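Local coordinates for cytochrome P450 RhF (Acinetobacter radioresistens, PDB 6RO8), which is a cytochrome P450 whose heme domain, the part in this chain, probably oxidises organic substrates at a cysteine-ligated heme iron, at residues A98-M109 against L211-E222. Sequence-based numbering, arbitrary orientation.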
loop_
_atom_site.group_PDB
_atom_site.type_symbol
_atom_site.label_atom_id
_atom_site.label_comp_id
_atom_site.label_asym_id
_atom_site.label_seq_id
_atom_site.Cartn_x
_atom_site.Cartn_y
_atom_site.Cartn_z
ATOM N N ALA A 98 6.471 12.925 21.960
ATOM C CA ALA A 98 5.481 12.609 20.940
ATOM C C ALA A 98 4.258 11.946 21.560
ATOM O O ALA A 98 3.123 12.190 21.131
ATOM C CB ALA A 98 6.099 11.711 19.869
ATOM N N LEU A 99 4.471 11.118 22.581
ATOM C CA LEU A 99 3.374 10.361 23.162
ATOM C C LEU A 99 2.339 11.290 23.777
ATOM O O LEU A 99 1.137 10.988 23.755
ATOM C CB LEU A 99 3.918 9.369 24.191
ATOM C CG LEU A 99 4.560 8.132 23.546
ATOM C CD1 LEU A 99 5.102 7.165 24.573
ATOM C CD2 LEU A 99 3.554 7.434 22.636
ATOM N N LYS A 100 2.763 12.446 24.282
ATOM C CA LYS A 100 1.794 13.343 24.878
ATOM C C LYS A 100 1.219 14.347 23.902
ATOM O O LYS A 100 0.109 14.843 24.138
ATOM C CB LYS A 100 2.391 14.085 26.026
ATOM C CG LYS A 100 2.030 13.394 27.236
ATOM C CD LYS A 100 2.587 11.914 27.316
ATOM C CE LYS A 100 1.885 11.062 28.360
ATOM N NZ LYS A 100 1.648 11.893 29.548
ATOM N N ILE A 101 1.877 14.576 22.766
ATOM C CA ILE A 101 1.189 15.291 21.709
ATOM C C ILE A 101 -0.052 14.500 21.341
ATOM O O ILE A 101 -1.179 15.013 21.377
ATOM C CB ILE A 101 2.129 15.523 20.511
ATOM C CG1 ILE A 101 3.148 16.615 20.833
ATOM C CG2 ILE A 101 1.316 15.869 19.269
ATOM C CD1 ILE A 101 4.439 16.545 20.002
ATOM N N LEU A 102 0.136 13.186 21.150
ATOM C CA LEU A 102 -0.974 12.283 20.872
ATOM C C LEU A 102 -1.994 12.286 22.006
ATOM O O LEU A 102 -3.202 12.261 21.756
ATOM C CB LEU A 102 -0.436 10.875 20.623
ATOM C CG LEU A 102 0.425 10.718 19.359
ATOM C CD1 LEU A 102 1.003 9.311 19.207
ATOM C CD2 LEU A 102 -0.377 11.086 18.126
ATOM N N GLU A 103 -1.527 12.291 23.261
ATOM C CA GLU A 103 -2.441 12.354 24.395
ATOM C C GLU A 103 -3.298 13.612 24.344
ATOM O O GLU A 103 -4.484 13.582 24.697
ATOM C CB GLU A 103 -1.649 12.308 25.703
ATOM C CG GLU A 103 -1.486 10.932 26.289
ATOM C CD GLU A 103 -2.758 10.434 26.915
ATOM O OE1 GLU A 103 -3.543 11.274 27.408
ATOM O OE2 GLU A 103 -2.975 9.206 26.907
ATOM N N LYS A 104 -2.704 14.736 23.922
ATOM C CA LYS A 104 -3.460 15.975 23.782
ATOM C C LYS A 104 -4.635 15.789 22.834
ATOM O O LYS A 104 -5.734 16.288 23.091
ATOM C CB LYS A 104 -2.543 17.104 23.300
ATOM C CG LYS A 104 -3.265 18.433 23.050
ATOM C CD LYS A 104 -2.964 19.034 21.661
ATOM C CE LYS A 104 -3.736 20.357 21.428
ATOM N NZ LYS A 104 -5.104 20.169 20.817
ATOM N N TYR A 105 -4.430 15.062 21.738
ATOM C CA TYR A 105 -5.495 14.778 20.791
ATOM C C TYR A 105 -6.327 13.558 21.182
ATOM O O TYR A 105 -7.192 13.144 20.402
ATOM C CB TYR A 105 -4.912 14.604 19.379
ATOM C CG TYR A 105 -4.330 15.895 18.847
ATOM C CD1 TYR A 105 -5.155 16.886 18.320
ATOM C CD2 TYR A 105 -2.971 16.142 18.907
ATOM C CE1 TYR A 105 -4.636 18.078 17.858
ATOM C CE2 TYR A 105 -2.443 17.327 18.442
ATOM C CZ TYR A 105 -3.279 18.294 17.921
ATOM O OH TYR A 105 -2.750 19.483 17.464
ATOM N N LYS A 106 -6.108 13.004 22.374
ATOM C CA LYS A 106 -6.742 11.759 22.812
ATOM C C LYS A 106 -6.748 10.729 21.686
ATOM O O LYS A 106 -7.775 10.143 21.342
ATOM C CB LYS A 106 -8.158 12.005 23.344
ATOM C CG LYS A 106 -8.228 12.893 24.586
ATOM C CD LYS A 106 -7.678 12.212 25.839
ATOM C CE LYS A 106 -7.477 13.207 27.007
ATOM N NZ LYS A 106 -6.128 13.115 27.660
ATOM N N TYR A 107 -5.571 10.521 21.103
ATOM C CA TYR A 107 -5.431 9.634 19.954
ATOM C C TYR A 107 -5.763 8.202 20.349
ATOM O O TYR A 107 -5.233 7.676 21.331
ATOM C CB TYR A 107 -4.004 9.736 19.418
ATOM C CG TYR A 107 -3.640 8.898 18.221
ATOM C CD1 TYR A 107 -4.040 9.262 16.936
ATOM C CD2 TYR A 107 -2.819 7.785 18.363
ATOM C CE1 TYR A 107 -3.661 8.507 15.816
ATOM C CE2 TYR A 107 -2.440 7.026 17.267
ATOM C CZ TYR A 107 -2.857 7.388 15.995
ATOM O OH TYR A 107 -2.467 6.622 14.913
ATOM N N GLY A 108 -6.648 7.570 19.584
ATOM C CA GLY A 108 -7.166 6.289 20.017
ATOM C C GLY A 108 -7.206 5.243 18.930
ATOM O O GLY A 108 -8.109 4.402 18.897
ATOM N N MET A 109 -6.231 5.280 18.037
ATOM C CA MET A 109 -6.214 4.339 16.927
ATOM C C MET A 109 -6.014 2.926 17.442
ATOM O O MET A 109 -5.013 2.643 18.100
ATOM C CB MET A 109 -5.097 4.703 15.962
ATOM C CG MET A 109 -4.886 3.686 14.898
ATOM S SD MET A 109 -5.914 4.022 13.490
ATOM C CE MET A 109 -6.073 2.356 12.879
ATOM N N LEU A 211 8.254 15.235 16.507
ATOM C CA LEU A 211 7.204 16.062 17.091
ATOM C C LEU A 211 6.203 16.509 16.031
ATOM O O LEU A 211 4.989 16.383 16.222
ATOM C CB LEU A 211 7.824 17.261 17.797
ATOM C CG LEU A 211 8.080 17.076 19.289
ATOM C CD1 LEU A 211 8.586 15.676 19.596
ATOM C CD2 LEU A 211 9.074 18.122 19.777
ATOM N N GLU A 212 6.697 17.041 14.906
ATOM C CA GLU A 212 5.807 17.466 13.830
ATOM C C GLU A 212 4.927 16.321 13.377
ATOM O O GLU A 212 3.716 16.491 13.194
ATOM C CB GLU A 212 6.614 17.992 12.646
ATOM C CG GLU A 212 7.849 18.781 13.035
ATOM C CD GLU A 212 8.558 19.369 11.830
ATOM O OE1 GLU A 212 9.452 20.222 12.030
ATOM O OE2 GLU A 212 8.219 18.971 10.688
ATOM N N VAL A 213 5.521 15.142 13.190
ATOM C CA VAL A 213 4.751 13.982 12.748
ATOM C C VAL A 213 3.679 13.637 13.771
ATOM O O VAL A 213 2.534 13.329 13.409
ATOM C CB VAL A 213 5.681 12.784 12.473
ATOM C CG1 VAL A 213 4.882 11.638 11.922
ATOM C CG2 VAL A 213 6.771 13.170 11.483
ATOM N N ALA A 214 4.032 13.690 15.063
ATOM C CA ALA A 214 3.054 13.423 16.111
ATOM C C ALA A 214 1.908 14.425 16.055
ATOM O O ALA A 214 0.731 14.041 16.083
ATOM C CB ALA A 214 3.728 13.438 17.482
ATOM N N GLU A 215 2.236 15.720 15.985
ATOM C CA GLU A 215 1.221 16.738 15.735
ATOM C C GLU A 215 0.364 16.377 14.522
ATOM O O GLU A 215 -0.869 16.339 14.605
ATOM C CB GLU A 215 1.888 18.099 15.541
ATOM C CG GLU A 215 2.023 18.896 16.828
ATOM C CD GLU A 215 0.674 19.295 17.401
ATOM O OE1 GLU A 215 -0.331 19.237 16.659
ATOM O OE2 GLU A 215 0.614 19.659 18.596
ATOM N N GLY A 216 1.010 16.076 13.389
ATOM C CA GLY A 216 0.263 15.732 12.189
ATOM C C GLY A 216 -0.649 14.540 12.390
ATOM O O GLY A 216 -1.827 14.571 12.026
ATOM N N VAL A 217 -0.114 13.470 12.975
ATOM C CA VAL A 217 -0.919 12.288 13.268
ATOM C C VAL A 217 -2.063 12.645 14.215
ATOM O O VAL A 217 -3.214 12.238 14.005
ATOM C CB VAL A 217 -0.014 11.178 13.840
ATOM C CG1 VAL A 217 -0.830 10.080 14.502
ATOM C CG2 VAL A 217 0.867 10.608 12.739
ATOM N N GLY A 218 -1.770 13.421 15.262
ATOM C CA GLY A 218 -2.813 13.796 16.201
ATOM C C GLY A 218 -3.930 14.577 15.536
ATOM O O GLY A 218 -5.114 14.264 15.701
ATOM N N GLN A 219 -3.567 15.607 14.768
ATOM C CA GLN A 219 -4.574 16.384 14.058
ATOM C C GLN A 219 -5.376 15.507 13.110
ATOM O O GLN A 219 -6.607 15.604 13.054
ATOM C CB GLN A 219 -3.907 17.522 13.304
ATOM C CG GLN A 219 -3.138 18.465 14.201
ATOM C CD GLN A 219 -2.430 19.529 13.406
ATOM O OE1 GLN A 219 -2.622 19.634 12.194
ATOM N NE2 GLN A 219 -1.593 20.313 14.072
ATOM N N PHE A 220 -4.691 14.645 12.360
ATOM C CA PHE A 220 -5.355 13.648 11.523
ATOM C C PHE A 220 -6.445 12.908 12.297
ATOM O O PHE A 220 -7.576 12.773 11.825
ATOM C CB PHE A 220 -4.303 12.670 10.982
ATOM C CG PHE A 220 -4.751 11.872 9.790
ATOM C CD1 PHE A 220 -5.985 12.104 9.195
ATOM C CD2 PHE A 220 -3.930 10.874 9.273
ATOM C CE1 PHE A 220 -6.383 11.361 8.105
ATOM C CE2 PHE A 220 -4.317 10.143 8.191
ATOM C CZ PHE A 220 -5.548 10.384 7.605
ATOM N N TRP A 221 -6.117 12.416 13.489
ATOM C CA TRP A 221 -7.117 11.767 14.328
ATOM C C TRP A 221 -8.270 12.713 14.634
ATOM O O TRP A 221 -9.444 12.349 14.496
ATOM C CB TRP A 221 -6.472 11.279 15.630
ATOM C CG TRP A 221 -7.417 10.532 16.516
ATOM C CD1 TRP A 221 -8.053 11.004 17.628
ATOM C CD2 TRP A 221 -7.841 9.174 16.359
ATOM N NE1 TRP A 221 -8.846 10.022 18.173
ATOM C CE2 TRP A 221 -8.735 8.889 17.414
ATOM C CE3 TRP A 221 -7.552 8.173 15.433
ATOM C CZ2 TRP A 221 -9.342 7.648 17.564
ATOM C CZ3 TRP A 221 -8.158 6.939 15.580
ATOM C CH2 TRP A 221 -9.044 6.688 16.639
ATOM N N GLU A 222 -7.952 13.934 15.061
ATOM C CA GLU A 222 -8.992 14.901 15.373
ATOM C C GLU A 222 -9.842 15.211 14.154
ATOM O O GLU A 222 -11.073 15.277 14.253
ATOM C CB GLU A 222 -8.367 16.175 15.914
ATOM C CG GLU A 222 -9.358 17.123 16.508
ATOM C CD GLU A 222 -8.665 18.216 17.276
ATOM O OE1 GLU A 222 -7.727 18.814 16.707
ATOM O OE2 GLU A 222 -9.045 18.472 18.441
#
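In this P450 heme domain the B–C region, with what by chain order is the B′ helix, packs on the G helix: helix 98-104 and the turn after it lie along helix 207-233, the short axes 21° from parallel and 8.6 Å apart. At the N-terminal end of the contact, Ala98 CB meets Ala214 CB at 3.8 Å. Ile101 CG2 sits over the backbone between Ala214 and Glu215, while the Ile101 and Leu211 side chains cross at about a right angle, CD1 against Leu211 CG. Tyr105 lies flat on the helix, with Gly218 C and Gln219 N over one ring face and Lys104 CD over the other. Gly218, lacking a side chain, lets the ring come close: Tyr105 CD2 is 3.6 Å from Gly218 CA. Tyr105 OH donates to the syn lone pair of Glu215 OE1 at 2.6 Å. Gln219 NE2 also donates to Glu215 OE1 (3.1 Å), on the anti side but 30° out of the carboxylate plane, so OE1 accepts two bonds. A Schellman motif with Lys106 at positive phi ends helix 98-104 and turns the chain across Trp221. Tyr107 CA stands over the Trp221 five-membered ring, 3.9 Å from its centroid, in a CH-pi contact. With CG anti to the backbone N (chi1 -180°), the Tyr107 ring reaches Val217 CG1 through CE1 at 3.5 Å. Trp221 also stacks on His261 of helix 257-270.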